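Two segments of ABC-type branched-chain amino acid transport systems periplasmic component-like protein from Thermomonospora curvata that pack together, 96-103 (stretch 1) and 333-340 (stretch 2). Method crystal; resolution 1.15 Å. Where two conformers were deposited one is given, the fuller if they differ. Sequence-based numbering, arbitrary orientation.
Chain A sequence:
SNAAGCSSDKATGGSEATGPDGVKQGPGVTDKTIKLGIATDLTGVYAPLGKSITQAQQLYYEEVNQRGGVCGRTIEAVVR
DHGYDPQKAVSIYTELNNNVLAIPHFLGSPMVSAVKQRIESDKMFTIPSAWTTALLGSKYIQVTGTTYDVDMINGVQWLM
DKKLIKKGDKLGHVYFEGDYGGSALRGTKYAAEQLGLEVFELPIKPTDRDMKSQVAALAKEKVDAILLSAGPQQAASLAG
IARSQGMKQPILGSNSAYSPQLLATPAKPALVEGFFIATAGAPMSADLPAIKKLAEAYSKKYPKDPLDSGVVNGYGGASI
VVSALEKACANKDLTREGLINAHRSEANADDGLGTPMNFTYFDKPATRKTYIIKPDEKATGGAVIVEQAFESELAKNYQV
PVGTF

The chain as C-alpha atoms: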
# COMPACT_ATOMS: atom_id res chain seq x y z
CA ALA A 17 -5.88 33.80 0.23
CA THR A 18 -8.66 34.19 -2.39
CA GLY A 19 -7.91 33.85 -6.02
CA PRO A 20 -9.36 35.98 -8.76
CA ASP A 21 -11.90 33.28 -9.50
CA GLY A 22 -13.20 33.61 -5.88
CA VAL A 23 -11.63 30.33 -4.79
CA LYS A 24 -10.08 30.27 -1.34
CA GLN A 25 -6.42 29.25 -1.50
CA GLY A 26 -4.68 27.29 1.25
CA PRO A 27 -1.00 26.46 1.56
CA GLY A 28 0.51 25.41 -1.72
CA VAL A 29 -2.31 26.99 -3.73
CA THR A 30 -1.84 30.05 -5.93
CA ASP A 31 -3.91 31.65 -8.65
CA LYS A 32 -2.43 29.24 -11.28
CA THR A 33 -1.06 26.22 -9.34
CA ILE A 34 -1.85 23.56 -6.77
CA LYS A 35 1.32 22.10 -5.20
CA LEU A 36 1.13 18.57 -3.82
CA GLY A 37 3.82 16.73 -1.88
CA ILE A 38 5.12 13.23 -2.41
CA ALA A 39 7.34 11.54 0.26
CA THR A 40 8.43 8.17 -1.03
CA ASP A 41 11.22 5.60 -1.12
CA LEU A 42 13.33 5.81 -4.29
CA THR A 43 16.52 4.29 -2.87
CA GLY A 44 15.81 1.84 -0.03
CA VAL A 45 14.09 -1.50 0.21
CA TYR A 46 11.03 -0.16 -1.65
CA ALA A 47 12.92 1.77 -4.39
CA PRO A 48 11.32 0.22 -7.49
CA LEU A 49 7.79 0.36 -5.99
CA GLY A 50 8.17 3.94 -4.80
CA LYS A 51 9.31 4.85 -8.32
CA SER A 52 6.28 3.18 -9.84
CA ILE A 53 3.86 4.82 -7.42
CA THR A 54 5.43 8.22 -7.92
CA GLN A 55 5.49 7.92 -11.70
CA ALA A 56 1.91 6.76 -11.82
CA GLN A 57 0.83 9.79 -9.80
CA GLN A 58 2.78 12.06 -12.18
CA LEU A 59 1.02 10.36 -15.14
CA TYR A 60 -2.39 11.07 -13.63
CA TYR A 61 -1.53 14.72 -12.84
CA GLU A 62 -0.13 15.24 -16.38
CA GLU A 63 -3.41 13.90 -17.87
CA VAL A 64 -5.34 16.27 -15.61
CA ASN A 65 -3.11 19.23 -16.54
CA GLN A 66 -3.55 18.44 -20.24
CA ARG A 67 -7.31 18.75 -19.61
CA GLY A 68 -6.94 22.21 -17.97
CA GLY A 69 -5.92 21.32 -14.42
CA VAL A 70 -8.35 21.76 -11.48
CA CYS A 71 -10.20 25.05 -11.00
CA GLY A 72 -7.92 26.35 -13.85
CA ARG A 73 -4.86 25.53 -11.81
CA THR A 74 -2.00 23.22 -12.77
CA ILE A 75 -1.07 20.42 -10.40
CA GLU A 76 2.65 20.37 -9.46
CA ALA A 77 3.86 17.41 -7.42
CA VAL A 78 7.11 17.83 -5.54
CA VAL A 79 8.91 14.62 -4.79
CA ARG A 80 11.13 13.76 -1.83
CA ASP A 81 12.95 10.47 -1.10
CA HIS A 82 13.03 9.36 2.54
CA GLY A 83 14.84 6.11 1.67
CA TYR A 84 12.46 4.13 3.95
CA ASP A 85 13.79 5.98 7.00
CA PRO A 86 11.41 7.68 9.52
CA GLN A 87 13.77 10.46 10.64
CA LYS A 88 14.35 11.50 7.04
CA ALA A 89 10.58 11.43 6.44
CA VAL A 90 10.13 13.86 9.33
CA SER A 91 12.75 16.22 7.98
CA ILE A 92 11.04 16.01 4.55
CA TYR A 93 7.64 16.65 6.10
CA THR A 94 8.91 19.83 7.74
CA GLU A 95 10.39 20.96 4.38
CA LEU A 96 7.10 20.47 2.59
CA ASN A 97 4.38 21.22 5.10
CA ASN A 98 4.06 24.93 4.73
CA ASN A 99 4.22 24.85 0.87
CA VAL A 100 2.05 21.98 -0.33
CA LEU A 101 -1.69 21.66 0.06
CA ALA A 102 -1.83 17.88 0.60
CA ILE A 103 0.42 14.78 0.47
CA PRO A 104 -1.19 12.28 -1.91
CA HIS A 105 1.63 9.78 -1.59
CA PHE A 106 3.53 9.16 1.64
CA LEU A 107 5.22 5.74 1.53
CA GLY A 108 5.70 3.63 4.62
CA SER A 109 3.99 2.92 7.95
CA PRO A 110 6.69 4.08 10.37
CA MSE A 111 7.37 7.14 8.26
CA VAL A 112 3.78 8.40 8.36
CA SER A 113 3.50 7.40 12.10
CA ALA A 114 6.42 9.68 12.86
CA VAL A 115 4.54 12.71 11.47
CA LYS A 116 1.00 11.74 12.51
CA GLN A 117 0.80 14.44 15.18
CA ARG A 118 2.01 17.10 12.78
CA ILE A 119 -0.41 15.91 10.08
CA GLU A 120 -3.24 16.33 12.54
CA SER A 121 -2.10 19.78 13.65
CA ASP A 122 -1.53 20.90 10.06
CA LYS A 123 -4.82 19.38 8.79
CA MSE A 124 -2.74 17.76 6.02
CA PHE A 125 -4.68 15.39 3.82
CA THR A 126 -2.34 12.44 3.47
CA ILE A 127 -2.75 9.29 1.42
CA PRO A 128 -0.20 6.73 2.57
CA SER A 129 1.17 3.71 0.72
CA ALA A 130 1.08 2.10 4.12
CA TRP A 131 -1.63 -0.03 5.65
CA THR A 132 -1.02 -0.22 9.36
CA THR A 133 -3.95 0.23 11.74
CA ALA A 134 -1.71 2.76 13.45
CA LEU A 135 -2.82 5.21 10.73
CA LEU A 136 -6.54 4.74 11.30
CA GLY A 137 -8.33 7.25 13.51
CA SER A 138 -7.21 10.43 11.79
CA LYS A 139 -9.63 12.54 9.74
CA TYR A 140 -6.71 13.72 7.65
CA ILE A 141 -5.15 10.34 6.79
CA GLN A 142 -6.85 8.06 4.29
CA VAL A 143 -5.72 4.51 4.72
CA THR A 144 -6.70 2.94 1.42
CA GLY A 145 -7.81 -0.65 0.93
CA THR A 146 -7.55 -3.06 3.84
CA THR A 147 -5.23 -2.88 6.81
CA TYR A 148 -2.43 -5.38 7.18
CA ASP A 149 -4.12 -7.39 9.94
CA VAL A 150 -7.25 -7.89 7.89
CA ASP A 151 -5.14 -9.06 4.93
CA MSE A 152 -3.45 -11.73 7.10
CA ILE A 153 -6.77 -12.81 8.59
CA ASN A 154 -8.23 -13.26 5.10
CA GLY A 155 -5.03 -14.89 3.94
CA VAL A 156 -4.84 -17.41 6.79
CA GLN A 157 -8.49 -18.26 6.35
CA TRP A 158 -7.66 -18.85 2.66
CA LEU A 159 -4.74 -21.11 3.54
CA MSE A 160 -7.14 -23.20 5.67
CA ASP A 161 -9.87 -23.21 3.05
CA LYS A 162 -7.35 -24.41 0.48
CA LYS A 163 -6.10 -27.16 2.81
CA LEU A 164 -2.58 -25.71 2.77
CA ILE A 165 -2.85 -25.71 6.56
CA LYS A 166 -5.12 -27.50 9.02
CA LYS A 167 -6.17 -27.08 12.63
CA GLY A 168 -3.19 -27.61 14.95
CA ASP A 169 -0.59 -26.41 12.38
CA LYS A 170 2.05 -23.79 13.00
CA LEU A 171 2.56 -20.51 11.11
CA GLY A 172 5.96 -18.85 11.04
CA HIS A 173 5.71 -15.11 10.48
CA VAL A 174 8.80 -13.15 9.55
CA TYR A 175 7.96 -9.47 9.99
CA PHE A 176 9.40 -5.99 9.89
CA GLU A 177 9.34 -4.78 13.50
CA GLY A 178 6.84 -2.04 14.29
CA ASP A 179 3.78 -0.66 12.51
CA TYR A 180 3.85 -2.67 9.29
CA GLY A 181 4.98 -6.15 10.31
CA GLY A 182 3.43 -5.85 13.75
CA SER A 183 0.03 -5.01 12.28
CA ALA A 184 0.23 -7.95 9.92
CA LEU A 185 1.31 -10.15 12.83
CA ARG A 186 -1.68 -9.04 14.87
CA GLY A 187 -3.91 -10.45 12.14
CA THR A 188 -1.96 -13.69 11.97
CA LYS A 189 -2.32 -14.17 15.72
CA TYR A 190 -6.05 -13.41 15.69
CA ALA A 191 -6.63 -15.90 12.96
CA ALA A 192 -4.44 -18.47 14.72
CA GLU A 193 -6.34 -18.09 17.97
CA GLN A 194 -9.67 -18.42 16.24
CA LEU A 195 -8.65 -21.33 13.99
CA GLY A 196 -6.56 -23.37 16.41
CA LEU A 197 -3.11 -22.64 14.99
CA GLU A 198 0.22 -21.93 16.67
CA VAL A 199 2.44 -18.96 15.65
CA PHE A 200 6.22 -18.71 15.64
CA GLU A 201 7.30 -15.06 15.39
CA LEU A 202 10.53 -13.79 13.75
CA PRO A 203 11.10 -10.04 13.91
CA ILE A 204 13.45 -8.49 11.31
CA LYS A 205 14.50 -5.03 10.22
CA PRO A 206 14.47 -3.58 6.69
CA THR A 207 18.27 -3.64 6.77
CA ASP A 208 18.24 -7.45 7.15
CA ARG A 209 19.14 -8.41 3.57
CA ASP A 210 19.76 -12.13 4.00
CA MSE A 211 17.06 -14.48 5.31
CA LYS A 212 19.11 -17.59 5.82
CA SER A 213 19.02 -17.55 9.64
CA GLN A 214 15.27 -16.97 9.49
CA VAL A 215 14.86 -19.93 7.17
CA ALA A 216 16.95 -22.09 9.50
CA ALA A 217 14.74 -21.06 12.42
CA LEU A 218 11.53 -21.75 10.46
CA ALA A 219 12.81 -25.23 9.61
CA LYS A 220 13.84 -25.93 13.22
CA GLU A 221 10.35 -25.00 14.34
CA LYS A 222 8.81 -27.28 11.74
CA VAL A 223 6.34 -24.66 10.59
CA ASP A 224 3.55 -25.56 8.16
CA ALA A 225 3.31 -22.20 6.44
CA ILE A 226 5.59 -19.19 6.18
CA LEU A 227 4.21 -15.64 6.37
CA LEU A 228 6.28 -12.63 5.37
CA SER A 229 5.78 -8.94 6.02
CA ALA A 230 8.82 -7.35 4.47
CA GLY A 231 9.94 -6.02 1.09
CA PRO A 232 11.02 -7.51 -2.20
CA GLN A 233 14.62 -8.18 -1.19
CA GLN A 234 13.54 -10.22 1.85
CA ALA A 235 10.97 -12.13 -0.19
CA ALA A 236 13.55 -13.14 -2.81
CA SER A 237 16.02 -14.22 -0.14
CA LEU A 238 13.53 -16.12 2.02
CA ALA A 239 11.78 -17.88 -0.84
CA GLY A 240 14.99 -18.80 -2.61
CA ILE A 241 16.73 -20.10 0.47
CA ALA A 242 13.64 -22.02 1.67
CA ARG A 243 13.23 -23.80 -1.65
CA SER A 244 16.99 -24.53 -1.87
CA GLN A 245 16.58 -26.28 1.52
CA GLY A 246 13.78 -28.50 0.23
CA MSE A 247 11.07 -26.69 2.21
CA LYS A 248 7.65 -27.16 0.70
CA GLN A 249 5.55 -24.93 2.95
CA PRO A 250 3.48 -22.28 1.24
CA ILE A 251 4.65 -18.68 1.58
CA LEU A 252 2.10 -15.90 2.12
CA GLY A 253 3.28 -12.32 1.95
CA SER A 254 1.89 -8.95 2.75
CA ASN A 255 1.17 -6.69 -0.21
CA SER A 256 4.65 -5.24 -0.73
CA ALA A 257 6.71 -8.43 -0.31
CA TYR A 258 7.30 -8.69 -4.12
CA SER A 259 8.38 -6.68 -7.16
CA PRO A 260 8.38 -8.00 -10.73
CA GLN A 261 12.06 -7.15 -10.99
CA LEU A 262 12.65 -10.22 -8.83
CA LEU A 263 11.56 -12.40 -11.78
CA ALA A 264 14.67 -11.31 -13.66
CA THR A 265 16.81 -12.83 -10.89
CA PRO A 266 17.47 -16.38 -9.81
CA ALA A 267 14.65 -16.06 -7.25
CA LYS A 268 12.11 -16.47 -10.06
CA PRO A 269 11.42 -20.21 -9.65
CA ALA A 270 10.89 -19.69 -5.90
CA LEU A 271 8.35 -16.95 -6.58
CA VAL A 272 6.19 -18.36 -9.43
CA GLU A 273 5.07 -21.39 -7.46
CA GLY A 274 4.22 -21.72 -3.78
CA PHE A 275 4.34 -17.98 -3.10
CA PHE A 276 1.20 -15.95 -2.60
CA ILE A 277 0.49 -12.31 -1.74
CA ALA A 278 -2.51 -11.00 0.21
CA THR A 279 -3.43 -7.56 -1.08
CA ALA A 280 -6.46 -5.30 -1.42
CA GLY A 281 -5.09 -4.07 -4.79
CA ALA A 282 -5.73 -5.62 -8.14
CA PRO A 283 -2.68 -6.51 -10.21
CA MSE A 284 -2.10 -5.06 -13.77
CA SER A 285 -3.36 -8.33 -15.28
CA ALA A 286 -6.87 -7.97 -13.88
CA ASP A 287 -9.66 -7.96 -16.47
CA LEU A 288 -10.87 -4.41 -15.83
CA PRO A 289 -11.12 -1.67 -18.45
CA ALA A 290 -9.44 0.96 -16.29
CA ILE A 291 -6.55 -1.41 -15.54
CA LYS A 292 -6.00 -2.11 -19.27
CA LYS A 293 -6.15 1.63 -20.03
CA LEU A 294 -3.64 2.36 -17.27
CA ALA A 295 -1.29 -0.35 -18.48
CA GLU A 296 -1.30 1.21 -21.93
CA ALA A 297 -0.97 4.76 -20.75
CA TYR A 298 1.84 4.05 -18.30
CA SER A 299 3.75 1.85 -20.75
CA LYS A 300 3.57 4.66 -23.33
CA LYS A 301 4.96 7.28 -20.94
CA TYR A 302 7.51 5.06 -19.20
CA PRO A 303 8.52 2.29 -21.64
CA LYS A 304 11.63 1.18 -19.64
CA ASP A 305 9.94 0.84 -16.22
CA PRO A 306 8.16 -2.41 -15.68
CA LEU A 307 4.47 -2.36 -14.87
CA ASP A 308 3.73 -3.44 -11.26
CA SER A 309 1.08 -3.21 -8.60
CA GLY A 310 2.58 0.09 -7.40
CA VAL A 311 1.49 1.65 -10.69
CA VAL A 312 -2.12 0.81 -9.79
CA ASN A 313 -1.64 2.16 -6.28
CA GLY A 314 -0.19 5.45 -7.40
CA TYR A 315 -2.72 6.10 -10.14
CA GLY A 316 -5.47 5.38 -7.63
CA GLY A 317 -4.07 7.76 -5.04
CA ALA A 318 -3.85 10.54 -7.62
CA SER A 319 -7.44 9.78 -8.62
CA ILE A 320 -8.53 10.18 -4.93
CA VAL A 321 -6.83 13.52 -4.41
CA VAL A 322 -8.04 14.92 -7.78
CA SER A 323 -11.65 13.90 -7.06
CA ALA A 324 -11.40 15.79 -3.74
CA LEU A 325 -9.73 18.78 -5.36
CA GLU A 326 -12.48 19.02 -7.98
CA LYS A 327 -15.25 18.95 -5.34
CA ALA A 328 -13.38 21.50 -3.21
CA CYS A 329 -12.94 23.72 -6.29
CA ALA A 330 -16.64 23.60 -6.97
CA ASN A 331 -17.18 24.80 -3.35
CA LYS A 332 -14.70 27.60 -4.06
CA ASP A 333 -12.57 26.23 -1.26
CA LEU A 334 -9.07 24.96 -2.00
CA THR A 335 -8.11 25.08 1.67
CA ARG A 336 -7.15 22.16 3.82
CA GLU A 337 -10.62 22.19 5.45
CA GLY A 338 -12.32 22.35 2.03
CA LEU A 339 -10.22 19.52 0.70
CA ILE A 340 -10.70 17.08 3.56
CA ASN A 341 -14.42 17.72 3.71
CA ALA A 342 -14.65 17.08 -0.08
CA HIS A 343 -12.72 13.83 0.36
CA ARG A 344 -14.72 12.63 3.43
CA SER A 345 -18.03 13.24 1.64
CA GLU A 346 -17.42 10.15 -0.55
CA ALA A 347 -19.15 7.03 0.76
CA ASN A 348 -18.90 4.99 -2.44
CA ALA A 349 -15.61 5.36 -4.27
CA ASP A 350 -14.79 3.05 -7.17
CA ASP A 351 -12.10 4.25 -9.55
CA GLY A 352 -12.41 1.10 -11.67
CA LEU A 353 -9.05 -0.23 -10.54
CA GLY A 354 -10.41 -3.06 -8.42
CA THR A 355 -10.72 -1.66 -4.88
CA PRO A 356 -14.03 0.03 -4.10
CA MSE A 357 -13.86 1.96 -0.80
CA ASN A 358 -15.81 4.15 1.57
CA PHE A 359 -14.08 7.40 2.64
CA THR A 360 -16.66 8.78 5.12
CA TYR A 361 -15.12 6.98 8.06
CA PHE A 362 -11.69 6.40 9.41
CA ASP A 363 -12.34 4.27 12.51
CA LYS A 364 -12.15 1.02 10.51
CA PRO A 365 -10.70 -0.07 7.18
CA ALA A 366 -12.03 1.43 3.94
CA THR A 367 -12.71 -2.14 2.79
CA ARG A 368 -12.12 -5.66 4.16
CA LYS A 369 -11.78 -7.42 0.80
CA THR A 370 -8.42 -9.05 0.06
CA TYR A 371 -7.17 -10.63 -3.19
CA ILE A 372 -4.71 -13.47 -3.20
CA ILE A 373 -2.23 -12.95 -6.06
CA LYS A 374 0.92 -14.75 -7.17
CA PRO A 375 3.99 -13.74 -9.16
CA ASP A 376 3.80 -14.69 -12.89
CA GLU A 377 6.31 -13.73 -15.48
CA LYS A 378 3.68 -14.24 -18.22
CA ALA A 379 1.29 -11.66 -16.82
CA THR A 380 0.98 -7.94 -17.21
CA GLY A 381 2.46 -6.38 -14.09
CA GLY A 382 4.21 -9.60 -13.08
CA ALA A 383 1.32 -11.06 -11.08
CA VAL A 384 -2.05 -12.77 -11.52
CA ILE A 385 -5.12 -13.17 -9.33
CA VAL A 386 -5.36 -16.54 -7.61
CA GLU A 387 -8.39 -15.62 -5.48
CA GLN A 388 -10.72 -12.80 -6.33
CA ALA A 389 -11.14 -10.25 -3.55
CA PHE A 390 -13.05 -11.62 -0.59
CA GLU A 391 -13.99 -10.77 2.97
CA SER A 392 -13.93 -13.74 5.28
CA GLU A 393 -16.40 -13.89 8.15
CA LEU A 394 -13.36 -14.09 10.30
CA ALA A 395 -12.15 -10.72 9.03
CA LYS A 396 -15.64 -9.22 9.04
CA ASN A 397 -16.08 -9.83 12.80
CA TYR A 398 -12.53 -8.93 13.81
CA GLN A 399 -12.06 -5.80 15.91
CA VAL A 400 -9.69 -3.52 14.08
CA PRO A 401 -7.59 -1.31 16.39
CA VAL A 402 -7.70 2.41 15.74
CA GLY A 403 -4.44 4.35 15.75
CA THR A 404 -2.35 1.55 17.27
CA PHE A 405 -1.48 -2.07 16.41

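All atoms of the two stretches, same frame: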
# COMPACT_ATOMS: atom_id res chain seq x y z
N LEU A 96 8.21 20.36 3.51
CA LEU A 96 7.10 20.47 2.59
C LEU A 96 5.91 21.13 3.22
O LEU A 96 5.09 21.66 2.48
CB LEU A 96 6.63 19.08 2.16
CG LEU A 96 7.57 18.26 1.31
CD1 LEU A 96 6.95 16.88 1.15
CD2 LEU A 96 7.77 18.94 -0.02
N ASN A 97 5.72 21.07 4.55
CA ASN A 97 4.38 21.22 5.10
C ASN A 97 3.78 22.59 4.94
O ASN A 97 2.58 22.75 4.93
CB ASN A 97 4.26 20.72 6.55
CG ASN A 97 5.04 21.57 7.54
OD1 ASN A 97 6.11 22.07 7.23
ND2 ASN A 97 4.52 21.68 8.77
N ASN A 98 4.62 23.61 4.84
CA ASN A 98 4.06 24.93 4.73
C ASN A 98 3.81 25.34 3.29
O ASN A 98 3.26 26.41 3.03
CB ASN A 98 4.86 25.94 5.56
CG ASN A 98 4.71 25.69 7.09
OD1 ASN A 98 3.61 25.39 7.61
ND2 ASN A 98 5.81 25.80 7.80
N ASN A 99 4.18 24.48 2.31
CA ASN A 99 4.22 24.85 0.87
C ASN A 99 3.54 23.90 -0.08
O ASN A 99 3.61 24.10 -1.29
CB ASN A 99 5.65 25.15 0.35
CG ASN A 99 6.63 24.01 0.54
OD1 ASN A 99 6.73 23.10 -0.29
ND2 ASN A 99 7.40 24.09 1.62
N VAL A 100 2.88 22.86 0.45
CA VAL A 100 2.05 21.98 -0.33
C VAL A 100 0.67 21.95 0.31
O VAL A 100 0.54 22.09 1.53
CB VAL A 100 2.62 20.54 -0.48
CG1 VAL A 100 4.00 20.55 -1.11
CG2 VAL A 100 2.64 19.78 0.81
N LEU A 101 -0.35 21.70 -0.47
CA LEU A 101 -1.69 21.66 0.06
C LEU A 101 -1.99 20.34 0.76
O LEU A 101 -2.68 20.35 1.82
CB LEU A 101 -2.70 21.88 -1.08
CG LEU A 101 -4.18 21.84 -0.63
CD1 LEU A 101 -4.55 22.96 0.30
CD2 LEU A 101 -5.06 21.91 -1.87
N ALA A 102 -1.53 19.25 0.18
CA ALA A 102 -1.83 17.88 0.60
C ALA A 102 -0.64 17.02 0.19
O ALA A 102 0.20 17.44 -0.62
CB ALA A 102 -3.10 17.40 -0.08
N ILE A 103 -0.62 15.80 0.74
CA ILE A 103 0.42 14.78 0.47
C ILE A 103 -0.28 13.54 -0.03
O ILE A 103 -0.67 12.66 0.75
CB ILE A 103 1.29 14.50 1.68
CG1 ILE A 103 2.01 15.78 2.08
CG2 ILE A 103 2.25 13.40 1.35
CD1 ILE A 103 2.84 15.62 3.35
N ASP A 333 -13.26 26.43 -2.54
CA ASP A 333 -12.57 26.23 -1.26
C ASP A 333 -11.41 25.27 -1.34
O ASP A 333 -11.49 24.12 -0.89
CB ASP A 333 -13.60 25.79 -0.20
CG ASP A 333 -13.08 25.83 1.21
OD1 ASP A 333 -12.00 26.39 1.48
OD2 ASP A 333 -13.80 25.31 2.08
N LEU A 334 -10.31 25.73 -1.94
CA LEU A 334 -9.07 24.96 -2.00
C LEU A 334 -8.19 25.24 -0.79
O LEU A 334 -7.01 25.55 -0.89
CB LEU A 334 -8.32 25.22 -3.32
CG LEU A 334 -8.96 24.70 -4.61
CD1 LEU A 334 -8.16 25.17 -5.83
CD2 LEU A 334 -8.97 23.19 -4.59
N THR A 335 -8.78 25.05 0.37
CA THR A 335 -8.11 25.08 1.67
C THR A 335 -8.03 23.67 2.17
O THR A 335 -8.64 22.75 1.64
CB THR A 335 -8.88 25.95 2.65
OG1 THR A 335 -10.15 25.35 2.91
CG2 THR A 335 -9.03 27.37 2.13
N ARG A 336 -7.26 23.49 3.24
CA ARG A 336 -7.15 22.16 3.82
C ARG A 336 -8.49 21.66 4.38
O ARG A 336 -8.84 20.52 4.19
CB ARG A 336 -6.06 22.13 4.86
CG ARG A 336 -4.71 22.23 4.13
CD ARG A 336 -3.58 21.90 5.04
NE ARG A 336 -2.33 21.99 4.33
CZ ARG A 336 -1.20 22.32 4.92
NH1 ARG A 336 -1.18 22.55 6.25
NH2 ARG A 336 -0.09 22.46 4.22
N GLU A 337 -9.28 22.55 4.98
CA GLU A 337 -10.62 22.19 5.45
C GLU A 337 -11.53 21.80 4.27
O GLU A 337 -12.24 20.80 4.26
CB GLU A 337 -11.23 23.36 6.25
CG GLU A 337 -12.65 23.17 6.73
CD GLU A 337 -13.18 24.37 7.50
OE1 GLU A 337 -14.04 25.08 6.94
OE2 GLU A 337 -12.73 24.61 8.64
N GLY A 338 -11.48 22.61 3.20
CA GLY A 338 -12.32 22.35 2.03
C GLY A 338 -11.96 21.01 1.40
O GLY A 338 -12.82 20.23 1.01
N LEU A 339 -10.67 20.73 1.35
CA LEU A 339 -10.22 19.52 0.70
C LEU A 339 -10.60 18.27 1.45
O LEU A 339 -11.08 17.29 0.90
CB LEU A 339 -8.72 19.57 0.47
CG LEU A 339 -8.15 18.41 -0.35
CD1 LEU A 339 -8.70 18.41 -1.77
CD2 LEU A 339 -6.63 18.52 -0.41
N ILE A 340 -10.39 18.26 2.77
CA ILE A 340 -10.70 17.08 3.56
C ILE A 340 -12.19 16.84 3.59
O ILE A 340 -12.63 15.71 3.52
CB ILE A 340 -10.06 17.09 4.95
CG1 ILE A 340 -10.03 15.66 5.53
CG2 ILE A 340 -10.75 18.04 5.89
CD1 ILE A 340 -9.17 14.69 4.73
O HOH W 1 1.20 23.60 7.39

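The two stretches meet through an arginine that donates hydrogen bonds to three backbone carbonyls of an irregular loop, backed by a small cluster of leucine and alanine side chains. The contact is compact, burying 321 Å² over both sides, and joins segments more than 230 residues apart in the sequence. Stretch 1 has left a helix by N98 and runs without regular structure through V100 and L101; N97 O, V100 O and L101 O accept no backbone hydrogen bond within the stretch and accept from R336. Stretch 2 passes from a short strand, D333 and L334, into a helix that begins at R336. The backbones come nearest at L101 and R336, whose CA atoms lie 6.6 Å apart, so side chains rather than main chains bridge most of the gap.

R336 leaves its CA sideways to stretch 1, but its nearly extended chain (chi1 m, chi2 and chi3 t) carries the guanidinium to the loop. There R336 NH2 donates to N97 O and to V100 O, each at 2.8 Å, while R336 NE donates to L101 O at 3.0 Å. All three oxygens lie at the edge of the guanidinium, near its plane, where its N-H bonds point. The positive group thus gathers carbonyls from N97, V100 and L101. Within the loop, N99 N donates to L96 O at 3.0 Å, tying L96 to N99 just before V100. A water extends the network: it accepts from R336 NH1 at 2.8 Å and lies 2.9 Å from N97 O and 3.0 Å from N98 OD1.

Beside this polar grip, L101 supplies the largest buried area of any residue in the contact. Its CB also starts sideways, but the t, p rotamer brings its methyls to stretch 2. L101 CD1 sits 3.8 Å from L334 O and 3.9 Å from R336 CG, so it packs against backbone and against the aliphatic part of the same arginine whose head binds the loop. L101 CD2 meets L339 CD2 at 4.0 Å. L339, one helical turn after T335, points toward stretch 1, and its CD2 also reaches A102 CB at 3.7 Å, completing an apolar patch.

The start of the helix is fixed by its own capping bond. T335 occupies the N-cap position, and its OG1 accepts from G338 N at 3.1 Å while donating to D333 OD1 at 2.6 Å. The CA-to-CB bond of T335 points away from stretch 1, although its backbone C lies 4.0 Å from L101 CD1; R336 and L339 provide the side-chain contacts.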